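Local structure of carbohydrate deacetylase (Enterococcus faecalis, 2I5I) at residues A11-Y16 with M230-E235; Y182-K187 with V236-S241; A19-I24 with L46-S51; S226-C229 with R234-E237; P154-S159 with E210-P215. The protein probably catalyses the magnesium-dependent deacetylation of acetylated carbohydrates, a step in oligosaccharide breakdown, and forms a homodimer. All coordinates share one frame; numbering follows the deposited sequence.

Contact 1 (A11-Y16 with M230-E235); sequences ADDFGY and MPRIRE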
# COMPACT_ATOMS: atom_id res chain seq x y z
N ALA A 11 25.32 -1.75 -0.39
CA ALA A 11 25.44 -0.92 0.80
C ALA A 11 25.46 -1.79 2.04
O ALA A 11 24.49 -2.50 2.31
CB ALA A 11 24.28 0.07 0.87
N ASP A 12 26.53 -1.76 2.81
CA ASP A 12 26.55 -2.50 4.06
C ASP A 12 25.79 -1.76 5.17
O ASP A 12 25.66 -0.53 5.14
CB ASP A 12 28.01 -2.74 4.47
CG ASP A 12 28.76 -3.63 3.49
OD1 ASP A 12 28.19 -4.01 2.44
OD2 ASP A 12 29.94 -3.94 3.77
N ASP A 13 25.25 -2.51 6.12
CA ASP A 13 24.71 -2.03 7.37
C ASP A 13 23.24 -1.61 7.30
O ASP A 13 22.79 -0.80 8.12
CB ASP A 13 25.54 -0.86 7.92
CG ASP A 13 26.94 -1.24 8.34
OD1 ASP A 13 27.15 -2.45 8.55
OD2 ASP A 13 27.84 -0.37 8.45
N PHE A 14 22.47 -2.16 6.39
CA PHE A 14 21.00 -1.93 6.43
C PHE A 14 20.45 -2.29 7.79
O PHE A 14 20.82 -3.29 8.40
CB PHE A 14 20.31 -2.72 5.32
CG PHE A 14 18.95 -2.15 4.92
CD1 PHE A 14 18.89 -0.90 4.33
CD2 PHE A 14 17.81 -2.89 5.13
CE1 PHE A 14 17.65 -0.39 3.96
CE2 PHE A 14 16.57 -2.39 4.76
CZ PHE A 14 16.51 -1.15 4.17
N GLY A 15 19.53 -1.49 8.35
CA GLY A 15 18.97 -1.74 9.65
C GLY A 15 19.88 -1.38 10.81
O GLY A 15 19.49 -1.58 11.97
N TYR A 16 21.07 -0.86 10.54
CA TYR A 16 22.00 -0.49 11.59
C TYR A 16 21.35 0.53 12.51
O TYR A 16 21.23 0.37 13.73
CB TYR A 16 23.29 0.02 10.97
CG TYR A 16 24.50 0.13 11.86
CD1 TYR A 16 24.57 -0.49 13.10
CD2 TYR A 16 25.59 0.88 11.42
CE1 TYR A 16 25.71 -0.35 13.87
CE2 TYR A 16 26.73 1.01 12.19
CZ TYR A 16 26.78 0.40 13.42
OH TYR A 16 27.92 0.53 14.20
N MSE A 230 30.45 10.62 9.70
CA MSE A 230 30.20 11.70 8.75
C MSE A 230 30.55 11.36 7.32
O MSE A 230 29.83 11.89 6.44
CB MSE A 230 30.95 12.96 9.21
CG MSE A 230 30.46 13.66 10.46
SE MSE A 230 28.69 13.90 10.72
CE MSE A 230 28.29 15.08 9.43
N PRO A 231 31.54 10.57 6.92
CA PRO A 231 31.74 10.34 5.48
C PRO A 231 30.58 9.60 4.79
O PRO A 231 30.43 9.65 3.57
CB PRO A 231 32.98 9.43 5.43
CG PRO A 231 33.68 9.72 6.73
CD PRO A 231 32.54 9.84 7.72
N ARG A 232 29.75 8.94 5.58
CA ARG A 232 28.67 8.16 4.96
C ARG A 232 27.72 9.07 4.20
O ARG A 232 27.10 8.67 3.21
CB ARG A 232 27.92 7.35 6.00
CG ARG A 232 28.71 6.41 6.88
CD ARG A 232 27.78 5.29 7.39
NE ARG A 232 28.49 4.47 8.35
CZ ARG A 232 28.38 3.19 8.61
NH1 ARG A 232 27.53 2.41 7.98
NH2 ARG A 232 29.16 2.68 9.55
N ILE A 233 27.58 10.35 4.63
CA ILE A 233 26.70 11.21 3.83
C ILE A 233 27.34 11.56 2.50
O ILE A 233 26.64 11.74 1.49
CB ILE A 233 26.28 12.47 4.59
CG1 ILE A 233 27.40 13.40 5.08
CG2 ILE A 233 25.40 12.11 5.78
CD1 ILE A 233 26.84 14.77 5.48
N ARG A 234 28.69 11.64 2.48
CA ARG A 234 29.39 12.01 1.26
C ARG A 234 29.21 10.90 0.21
O ARG A 234 29.12 11.17 -0.98
CB ARG A 234 30.89 12.27 1.47
CG ARG A 234 31.25 13.48 2.28
N GLU A 235 29.17 9.67 0.70
CA GLU A 235 28.93 8.50 -0.14
C GLU A 235 27.56 8.57 -0.80
O GLU A 235 27.41 8.26 -1.97
CB GLU A 235 29.05 7.20 0.67
CG GLU A 235 30.41 6.98 1.31
CD GLU A 235 30.64 5.53 1.73
OE1 GLU A 235 30.02 4.63 1.15
OE2 GLU A 235 31.46 5.33 2.65
O HOH W 1 25.93 2.19 5.65
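Arg232 NH1 serves two acceptors, the carboxylate of Asp13 and a water that leads back to the main chain of Asp12. The direct bond to Asp13 OD2, 2.8 Å from NH1, is nearly straight at 165° and belongs to a salt bridge. It arrives on the lone pair of OD2 that faces away from OD1 and stays close to the guanidinium plane, from which the carboxylate is turned by 31°. The water lies at the same flat edge and donates to Asp12 O. Extended from CG to NE, Arg232 reaches across from its helix, and its NE is held by Tyr228 O. NH2 comes to the edge of the Tyr16 ring, 4.0 Å from CE2, so no face-on cation-pi stack forms. A type II turn from Asp13 to Tyr16 presents both residues to the arginine. Asp13 may belong, with His64 and His130, to a metal site, consistent with the predicted magnesium ligand His130; Arg232 would then be a second-shell neighbour of Asp13. Strand 13-14 sends Phe14 onto helix 18-29 and strand 35-38, whereas Arg232 projects from helix 231-239 and passes Leu222 of helix 220-225.

Contact 2 (Y182-K187 with V236-S241); sequences YQFYDK and VEILTS
The CA atoms of Phe184 and Ile238 are 10.7 Å apart, and it is the side chains that make the contact. The CB bond of Phe184 is directed at helix 231-239, and with CG anti to the backbone N (chi1 -172°) the ring carries on in that direction. Along one flank, CD2 of Phe184 packs against CB of Cys213. The next atom, Phe184 CE2, meets two groups, the CD2 methyl of Leu239 at 4.3 Å and the carboxylate oxygen OE1 of Glu235. At the tip, CZ packs against Ile238 CG2, 4.1 Å away. The phenylalanine and isoleucine side chains run past each other in opposite senses, and the CG2 methyl lies by CZ. These are van der Waals contacts, and no hydrogen bond joins the two segments. Phe184 is the centre of an inverse gamma turn, which projects the ring out of the loop. The helix is ending where it receives the ring: Ile238 O accepts from both Ser241 N and Ser241 OG, the hydroxyl lying 2.8 Å from Ile238 O and in the carbonyl plane. Ser241 is in turn the N-cap of helix 242-250. The contact thus joins the loop after strand 179-181 to three elements, with Ile194 of helix 191-203, Cys213 of strand 208-213 and the last turns of helix 231-239 all touching the phenylalanine.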
# COMPACT_ATOMS: atom_id res chain seq x y z
N TYR A 182 36.76 -3.16 -2.57
CA TYR A 182 36.57 -2.67 -1.23
C TYR A 182 37.14 -1.26 -1.02
O TYR A 182 37.15 -0.81 0.13
CB TYR A 182 37.24 -3.63 -0.23
CG TYR A 182 38.74 -3.74 -0.47
CD1 TYR A 182 39.22 -4.63 -1.42
CD2 TYR A 182 39.65 -2.98 0.24
CE1 TYR A 182 40.59 -4.75 -1.66
CE2 TYR A 182 41.02 -3.08 0.01
CZ TYR A 182 41.47 -3.98 -0.94
OH TYR A 182 42.82 -4.09 -1.17
N GLN A 183 37.65 -0.62 -2.06
CA GLN A 183 38.49 0.56 -1.90
C GLN A 183 37.73 1.85 -1.61
O GLN A 183 38.35 2.82 -1.17
CB GLN A 183 39.36 0.75 -3.16
CG GLN A 183 40.44 -0.32 -3.25
CD GLN A 183 40.02 -1.45 -4.17
OE1 GLN A 183 38.84 -1.74 -4.30
NE2 GLN A 183 40.99 -2.09 -4.80
N PHE A 184 36.42 1.82 -1.82
CA PHE A 184 35.60 3.02 -1.65
C PHE A 184 35.25 3.22 -0.19
O PHE A 184 34.22 2.75 0.28
CB PHE A 184 34.34 2.92 -2.50
CG PHE A 184 33.50 4.18 -2.57
CD1 PHE A 184 33.94 5.32 -3.21
CD2 PHE A 184 32.23 4.17 -2.00
CE1 PHE A 184 33.14 6.45 -3.29
CE2 PHE A 184 31.44 5.29 -2.05
CZ PHE A 184 31.90 6.43 -2.69
N TYR A 185 36.12 3.91 0.55
CA TYR A 185 36.02 4.01 1.98
C TYR A 185 36.91 5.11 2.56
O TYR A 185 38.07 5.25 2.19
CB TYR A 185 36.41 2.67 2.63
CG TYR A 185 36.43 2.74 4.14
CD1 TYR A 185 35.25 2.74 4.88
CD2 TYR A 185 37.64 2.82 4.82
CE1 TYR A 185 35.29 2.81 6.26
CE2 TYR A 185 37.68 2.89 6.19
CZ TYR A 185 36.50 2.89 6.91
OH TYR A 185 36.57 2.96 8.28
N ASP A 186 36.32 5.86 3.49
CA ASP A 186 37.02 6.89 4.26
C ASP A 186 37.90 7.79 3.41
O ASP A 186 37.38 8.58 2.60
CB ASP A 186 37.78 6.17 5.39
CG ASP A 186 38.09 7.11 6.54
OD1 ASP A 186 37.31 8.06 6.76
OD2 ASP A 186 39.11 6.92 7.23
N LYS A 187 39.23 7.81 3.46
CA LYS A 187 39.92 8.89 2.74
C LYS A 187 39.90 8.72 1.23
O LYS A 187 40.40 9.57 0.48
CB LYS A 187 41.35 9.00 3.30
CG LYS A 187 41.34 9.34 4.79
CD LYS A 187 41.10 10.82 5.03
N VAL A 236 26.54 8.97 -0.01
CA VAL A 236 25.23 9.14 -0.63
C VAL A 236 25.34 10.13 -1.78
O VAL A 236 24.81 9.93 -2.88
CB VAL A 236 24.16 9.66 0.34
CG1 VAL A 236 22.85 9.81 -0.43
CG2 VAL A 236 23.97 8.73 1.52
N GLU A 237 26.10 11.19 -1.49
CA GLU A 237 26.15 12.24 -2.51
C GLU A 237 26.77 11.71 -3.78
O GLU A 237 26.31 11.93 -4.89
CB GLU A 237 26.90 13.44 -1.93
CG GLU A 237 27.00 14.62 -2.86
CD GLU A 237 27.78 15.78 -2.25
OE1 GLU A 237 28.68 15.58 -1.41
OE2 GLU A 237 27.45 16.92 -2.66
N ILE A 238 27.87 10.98 -3.59
CA ILE A 238 28.58 10.49 -4.78
C ILE A 238 27.78 9.40 -5.48
O ILE A 238 27.66 9.37 -6.69
CB ILE A 238 29.97 9.96 -4.37
CG1 ILE A 238 30.94 11.07 -3.98
CG2 ILE A 238 30.54 9.08 -5.48
CD1 ILE A 238 32.00 10.70 -3.00
N LEU A 239 27.20 8.49 -4.71
CA LEU A 239 26.44 7.40 -5.34
C LEU A 239 25.15 7.85 -6.02
O LEU A 239 24.59 7.10 -6.81
CB LEU A 239 26.12 6.30 -4.32
CG LEU A 239 27.37 5.64 -3.71
CD1 LEU A 239 27.01 4.78 -2.51
CD2 LEU A 239 28.09 4.83 -4.78
N THR A 240 24.67 9.06 -5.75
CA THR A 240 23.47 9.57 -6.41
C THR A 240 23.81 10.63 -7.45
O THR A 240 22.90 11.23 -8.05
CB THR A 240 22.50 10.20 -5.38
OG1 THR A 240 23.19 11.27 -4.74
CG2 THR A 240 22.12 9.21 -4.30
N SER A 241 25.10 10.86 -7.71
CA SER A 241 25.51 11.87 -8.68
C SER A 241 25.31 11.43 -10.12
O SER A 241 25.41 10.26 -10.49
CB SER A 241 26.97 12.26 -8.44
OG SER A 241 27.92 11.25 -8.74

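Contact 3 (A19-I24 with L46-S51); sequences AVTQGI and LEAMES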
# COMPACT_ATOMS: atom_id res chain seq x y z
N ALA A 19 18.53 6.21 10.43
CA ALA A 19 19.07 7.08 9.42
C ALA A 19 20.01 6.38 8.43
O ALA A 19 20.11 6.78 7.28
CB ALA A 19 19.86 8.24 10.04
N VAL A 20 20.71 5.35 8.90
CA VAL A 20 21.50 4.55 7.97
C VAL A 20 20.52 3.92 6.98
O VAL A 20 20.71 4.10 5.78
CB VAL A 20 22.35 3.49 8.68
CG1 VAL A 20 22.95 2.55 7.63
CG2 VAL A 20 23.45 4.11 9.51
N THR A 21 19.49 3.24 7.46
CA THR A 21 18.49 2.61 6.60
C THR A 21 17.95 3.59 5.57
O THR A 21 17.82 3.32 4.38
CB THR A 21 17.36 2.03 7.46
OG1 THR A 21 17.91 0.91 8.21
CG2 THR A 21 16.18 1.50 6.66
N GLN A 22 17.61 4.81 6.01
CA GLN A 22 17.03 5.72 5.00
C GLN A 22 18.08 6.30 4.06
O GLN A 22 17.82 6.59 2.89
CB GLN A 22 16.26 6.85 5.69
CG GLN A 22 15.04 6.39 6.47
CD GLN A 22 14.01 5.72 5.58
OE1 GLN A 22 13.76 6.16 4.47
NE2 GLN A 22 13.33 4.67 6.05
N GLY A 23 19.32 6.45 4.53
CA GLY A 23 20.38 6.85 3.63
C GLY A 23 20.65 5.80 2.56
O GLY A 23 20.86 6.14 1.40
N ILE A 24 20.61 4.52 2.95
CA ILE A 24 20.74 3.48 1.93
C ILE A 24 19.60 3.51 0.94
O ILE A 24 19.79 3.43 -0.28
CB ILE A 24 20.86 2.10 2.59
CG1 ILE A 24 22.20 1.95 3.32
CG2 ILE A 24 20.68 0.97 1.60
CD1 ILE A 24 22.23 0.86 4.36
N LEU A 46 13.79 -5.22 11.80
CA LEU A 46 12.48 -5.49 11.24
C LEU A 46 11.86 -4.21 10.73
O LEU A 46 11.23 -4.17 9.65
CB LEU A 46 11.62 -6.23 12.28
CG LEU A 46 11.89 -7.72 12.47
CD1 LEU A 46 10.90 -8.33 13.46
CD2 LEU A 46 11.80 -8.52 11.18
N GLU A 47 12.05 -3.11 11.44
CA GLU A 47 11.56 -1.82 10.91
C GLU A 47 12.18 -1.49 9.57
O GLU A 47 11.55 -1.03 8.61
CB GLU A 47 11.87 -0.71 11.92
CG GLU A 47 11.08 -0.87 13.21
CD GLU A 47 11.60 0.02 14.33
OE1 GLU A 47 12.60 0.72 14.11
OE2 GLU A 47 10.98 -0.01 15.42
N ALA A 48 13.49 -1.71 9.47
CA ALA A 48 14.19 -1.48 8.21
C ALA A 48 13.60 -2.32 7.09
O ALA A 48 13.39 -1.90 5.95
CB ALA A 48 15.67 -1.77 8.41
N MSE A 49 13.31 -3.59 7.40
CA MSE A 49 12.80 -4.47 6.35
C MSE A 49 11.40 -4.04 5.93
O MSE A 49 11.04 -4.10 4.76
CB MSE A 49 12.87 -5.92 6.87
CG MSE A 49 14.31 -6.37 7.11
SE MSE A 49 15.32 -6.51 5.62
CE MSE A 49 14.37 -7.72 4.70
N GLU A 50 10.61 -3.55 6.89
CA GLU A 50 9.30 -2.99 6.55
C GLU A 50 9.45 -1.75 5.67
O GLU A 50 8.74 -1.59 4.65
CB GLU A 50 8.55 -2.63 7.84
CG GLU A 50 7.25 -1.87 7.69
CD GLU A 50 6.23 -2.48 6.77
OE1 GLU A 50 6.28 -3.69 6.47
OE2 GLU A 50 5.34 -1.72 6.33
N SER A 51 10.34 -0.84 6.00
CA SER A 51 10.54 0.36 5.17
C SER A 51 10.92 0.01 3.75
O SER A 51 10.51 0.53 2.71
CB SER A 51 11.61 1.24 5.82
OG SER A 51 11.80 2.45 5.12
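Helices 18-29 and 45-55 come together with the CA atoms of Thr21 and Ala48 just 6.1 Å apart, an approach allowed by the small side chain of the alanine. The first is the helix of a beta-alpha-beta crossover between parallel strands 6-11 and 35-38, and the second follows strand 35-38, so the pair are successive helices of a beta/alpha arrangement. Thr21 straddles the Ala48 methyl with both branches: OG1 is 3.5 Å and CG2 3.7 Å from Ala48 CB. The hydroxyl is not idle, since it also receives the backbone N of Gly15. One residue on, Gln22 starts off alongside the interface but bends at chi2 (-62°), which swings its amide over to Ser51. There NE2 donates to Ser51 OG at 2.9 Å, close to the amide plane but bent at the hydrogen (141°). Ser51 holds its OG anti to the backbone N, out toward the glutamine. A second subunit lies close by: Glu47 forms a salt bridge with Arg30 of that subunit, and Gln22 packs on Gln22 of the same neighbouring chain. Next to Ala48, the turn from Asp13 to Tyr16 packs closely, with Gly15 CA against the Ala48 CB methyl.

Contact 4 (S226-C229 with R234-E237); sequences SGYC and REVE
The Glu235 carboxylate meets the Tyr228 ring at its edge, the two planes inclined by 52°. OE2 of Glu235 sits in the plane of the ring at its hydroxyl end, 2.7 Å from Tyr228 OH and 3.3 Å from Tyr228 CE2, so the carboxylate approaches the rim and not a face. The phenol donates a hydrogen bond to OE2 and meets that oxygen almost head-on along the C-O direction. Chain shape brings the groups together. Tyr228 carries CG anti to its main-chain nitrogen (chi1 -167°), which carries the hydroxyl end of the ring to the helix, while Glu235 is extended beyond CG and reaches out from the helix to meet it. While donating to the carboxylate, Tyr228 OH also accepts from the backbone N of Asp186. The other carboxylate oxygen, Glu235 OE1, takes the backbone N of His214. Both oxygens of this buried acid therefore have hydrogen-bond donors, which probably favours its ionised form and fixes the rotation of the group. The arrangement ties the loop after helix 220-225 back onto the helix that follows it. Around it, the ring of Tyr185 meets that of Tyr228 at about 40°, Ile189 touches both partners, and the His214 bond links helix 231-239 to the chain leaving strand 208-213.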
# COMPACT_ATOMS: atom_id res chain seq x y z
N SER A 226 28.98 4.20 15.63
CA SER A 226 30.08 4.00 14.72
C SER A 226 31.07 5.14 14.57
O SER A 226 30.72 6.28 14.31
CB SER A 226 29.53 3.74 13.29
OG SER A 226 30.45 2.83 12.70
N GLY A 227 32.35 4.77 14.69
CA GLY A 227 33.41 5.69 14.37
C GLY A 227 33.45 6.11 12.91
O GLY A 227 34.01 7.17 12.65
N TYR A 228 32.86 5.34 11.99
CA TYR A 228 32.72 5.75 10.60
C TYR A 228 31.33 6.39 10.44
O TYR A 228 30.34 5.70 10.23
CB TYR A 228 32.86 4.60 9.61
CG TYR A 228 33.03 5.01 8.16
CD1 TYR A 228 34.03 5.89 7.76
CD2 TYR A 228 32.19 4.54 7.16
CE1 TYR A 228 34.19 6.28 6.43
CE2 TYR A 228 32.34 4.92 5.84
CZ TYR A 228 33.34 5.78 5.47
OH TYR A 228 33.50 6.17 4.16
N CYS A 229 31.30 7.71 10.55
CA CYS A 229 30.01 8.40 10.64
C CYS A 229 29.84 9.44 9.55
O CYS A 229 29.18 9.22 8.54
CB CYS A 229 29.90 9.01 12.04
SG CYS A 229 28.30 9.78 12.39
N ARG A 234 28.69 11.64 2.48
CA ARG A 234 29.39 12.01 1.26
C ARG A 234 29.21 10.90 0.21
O ARG A 234 29.12 11.17 -0.98
CB ARG A 234 30.89 12.27 1.47
CG ARG A 234 31.25 13.48 2.28
N GLU A 235 29.17 9.67 0.70
CA GLU A 235 28.93 8.50 -0.14
C GLU A 235 27.56 8.57 -0.80
O GLU A 235 27.41 8.26 -1.97
CB GLU A 235 29.05 7.20 0.67
CG GLU A 235 30.41 6.98 1.31
CD GLU A 235 30.64 5.53 1.73
OE1 GLU A 235 30.02 4.63 1.15
OE2 GLU A 235 31.46 5.33 2.65
N VAL A 236 26.54 8.97 -0.01
CA VAL A 236 25.23 9.14 -0.63
C VAL A 236 25.34 10.13 -1.78
O VAL A 236 24.81 9.93 -2.88
CB VAL A 236 24.16 9.66 0.34
CG1 VAL A 236 22.85 9.81 -0.43
CG2 VAL A 236 23.97 8.73 1.52
N GLU A 237 26.10 11.19 -1.49
CA GLU A 237 26.15 12.24 -2.51
C GLU A 237 26.77 11.71 -3.78
O GLU A 237 26.31 11.93 -4.89
CB GLU A 237 26.90 13.44 -1.93
CG GLU A 237 27.00 14.62 -2.86
CD GLU A 237 27.78 15.78 -2.25
OE1 GLU A 237 28.68 15.58 -1.41
OE2 GLU A 237 27.45 16.92 -2.66

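Contact 5 (P154-S159 with E210-P215); sequences PLRNAS and EINCHP
Arg156 runs straight through its first two torsions, CG lying anti to the backbone N, and then folds at chi3 (-87°), which turns the NE/NH2 edge of the guanidinium to Glu210. The glutamate is extended along its length and comes up from strand 208-213 to meet it. The grip is side-on, with two nitrogens on one oxygen: NH2 of Arg156 lies 2.9 Å and NE 3.2 Å from Glu210 OE2, both from the same face of the carboxylate and well above its plane. From the arginine's side OE2 is nearly in plane, and the two flat groups are inclined by 56°. A weak, longer bond runs from Arg156 NE to Glu210 OE1 at 3.5 Å; OE1 is also bonded to Tyr258 OH. Two residues along the strand and on the same face, Asn212 brings its CB to 3.2 Å from Arg156 NH2, with its amide almost perpendicular to the guanidinium (81°) and ND2 bonded to Asp12 OD2. Ile211 and Cys213 point the other way. In the loop, Asn157 OD1 accepts from Ser159 N in an Asx turn. Arg156 NH2 additionally makes a salt bridge with Asp12 OD1, so this buried cation joins two acids. It probably offsets the charge of Glu210 and helps to position Asp12, next in sequence to Asp13 of a possible metal site.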
# COMPACT_ATOMS: atom_id res chain seq x y z
N PRO A 154 24.60 -17.52 -2.22
CA PRO A 154 25.92 -17.06 -2.63
C PRO A 154 26.49 -16.20 -1.50
O PRO A 154 25.74 -15.67 -0.67
CB PRO A 154 25.67 -16.23 -3.87
CG PRO A 154 24.24 -15.81 -3.75
CD PRO A 154 23.53 -16.91 -3.01
N LEU A 155 27.81 -16.09 -1.49
CA LEU A 155 28.55 -15.46 -0.42
C LEU A 155 29.53 -14.44 -0.95
O LEU A 155 30.21 -14.70 -1.95
CB LEU A 155 29.33 -16.56 0.33
CG LEU A 155 30.32 -16.10 1.38
CD1 LEU A 155 29.56 -15.45 2.55
CD2 LEU A 155 31.16 -17.24 1.92
N ARG A 156 29.63 -13.29 -0.29
CA ARG A 156 30.54 -12.24 -0.69
C ARG A 156 31.98 -12.79 -0.81
O ARG A 156 32.39 -13.54 0.07
CB ARG A 156 30.54 -11.10 0.33
CG ARG A 156 31.63 -10.08 0.06
CD ARG A 156 31.57 -8.96 1.09
NE ARG A 156 30.64 -7.92 0.63
CZ ARG A 156 30.37 -6.83 1.34
NH1 ARG A 156 30.93 -6.65 2.52
NH2 ARG A 156 29.53 -5.89 0.89
N ASN A 157 32.67 -12.38 -1.86
CA ASN A 157 34.09 -12.74 -2.02
C ASN A 157 34.86 -12.16 -0.85
O ASN A 157 34.94 -10.94 -0.65
CB ASN A 157 34.56 -12.24 -3.36
CG ASN A 157 36.04 -12.38 -3.66
OD1 ASN A 157 36.88 -12.37 -2.76
ND2 ASN A 157 36.30 -12.50 -4.96
N ALA A 158 35.48 -13.03 -0.06
CA ALA A 158 36.20 -12.62 1.12
C ALA A 158 37.60 -12.07 0.93
O ALA A 158 38.20 -11.59 1.91
CB ALA A 158 36.27 -13.84 2.05
N SER A 159 38.21 -12.11 -0.26
CA SER A 159 39.61 -11.64 -0.31
C SER A 159 39.77 -10.16 -0.60
O SER A 159 39.25 -9.68 -1.60
CB SER A 159 40.38 -12.45 -1.38
OG SER A 159 41.44 -11.73 -1.99
N GLU A 210 31.78 -6.82 -7.27
CA GLU A 210 31.07 -6.17 -6.17
C GLU A 210 31.88 -4.98 -5.67
O GLU A 210 33.05 -5.09 -5.29
CB GLU A 210 30.76 -7.11 -5.00
CG GLU A 210 29.99 -6.40 -3.90
CD GLU A 210 29.58 -7.25 -2.73
OE1 GLU A 210 29.90 -8.46 -2.72
OE2 GLU A 210 28.92 -6.73 -1.79
N ILE A 211 31.23 -3.82 -5.68
CA ILE A 211 31.79 -2.69 -4.93
C ILE A 211 30.96 -2.49 -3.67
O ILE A 211 29.74 -2.31 -3.77
CB ILE A 211 31.75 -1.40 -5.76
CG1 ILE A 211 32.73 -1.34 -6.92
CG2 ILE A 211 31.92 -0.21 -4.82
CD1 ILE A 211 32.31 -0.37 -8.02
N ASN A 212 31.54 -2.53 -2.47
CA ASN A 212 30.70 -2.31 -1.29
C ASN A 212 30.82 -0.84 -0.89
O ASN A 212 31.70 -0.08 -1.33
CB ASN A 212 31.02 -3.25 -0.15
CG ASN A 212 32.27 -2.94 0.63
OD1 ASN A 212 33.27 -2.54 0.02
ND2 ASN A 212 32.25 -3.13 1.93
N CYS A 213 29.87 -0.43 -0.04
CA CYS A 213 29.86 0.97 0.37
C CYS A 213 29.04 1.14 1.65
O CYS A 213 28.35 0.20 2.03
CB CYS A 213 29.31 1.86 -0.74
SG CYS A 213 27.68 1.39 -1.37
N HIS A 214 29.12 2.33 2.25
CA HIS A 214 28.42 2.58 3.50
C HIS A 214 27.65 3.91 3.49
O HIS A 214 27.88 4.81 4.31
CB HIS A 214 29.43 2.53 4.62
CG HIS A 214 30.17 1.23 4.76
ND1 HIS A 214 31.21 0.86 3.93
CD2 HIS A 214 30.01 0.22 5.64
CE1 HIS A 214 31.65 -0.33 4.31
NE2 HIS A 214 30.95 -0.75 5.35
N PRO A 215 26.71 4.07 2.58
CA PRO A 215 25.89 5.29 2.58
C PRO A 215 25.01 5.28 3.83
O PRO A 215 24.62 4.24 4.35
CB PRO A 215 25.03 5.17 1.34
CG PRO A 215 25.14 3.77 0.86
CD PRO A 215 26.33 3.14 1.51

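In the fold
From the N terminus, residues 11-16 open the longest loop, which contact 1 closes on helix 231-239. Within that loop, contact 3 soon closes a short one, pairing the helices that precede and follow strand 35-38 in the chain. Contact 5, later in the same loop and in series with contact 3, joins the segment after helix 138-151 to strand 208-213. Contact 2 crosses both contacts 1 and 5, since it opens at 182-187 and closes at 236-241, past their ends. Contact 4 is a local closure sharing 234-235 with contact 1 and 236-237 with contact 2. Helix 231-239 thus receives contacts 1, 2 and 4, and contacts 4 and 5 also touch.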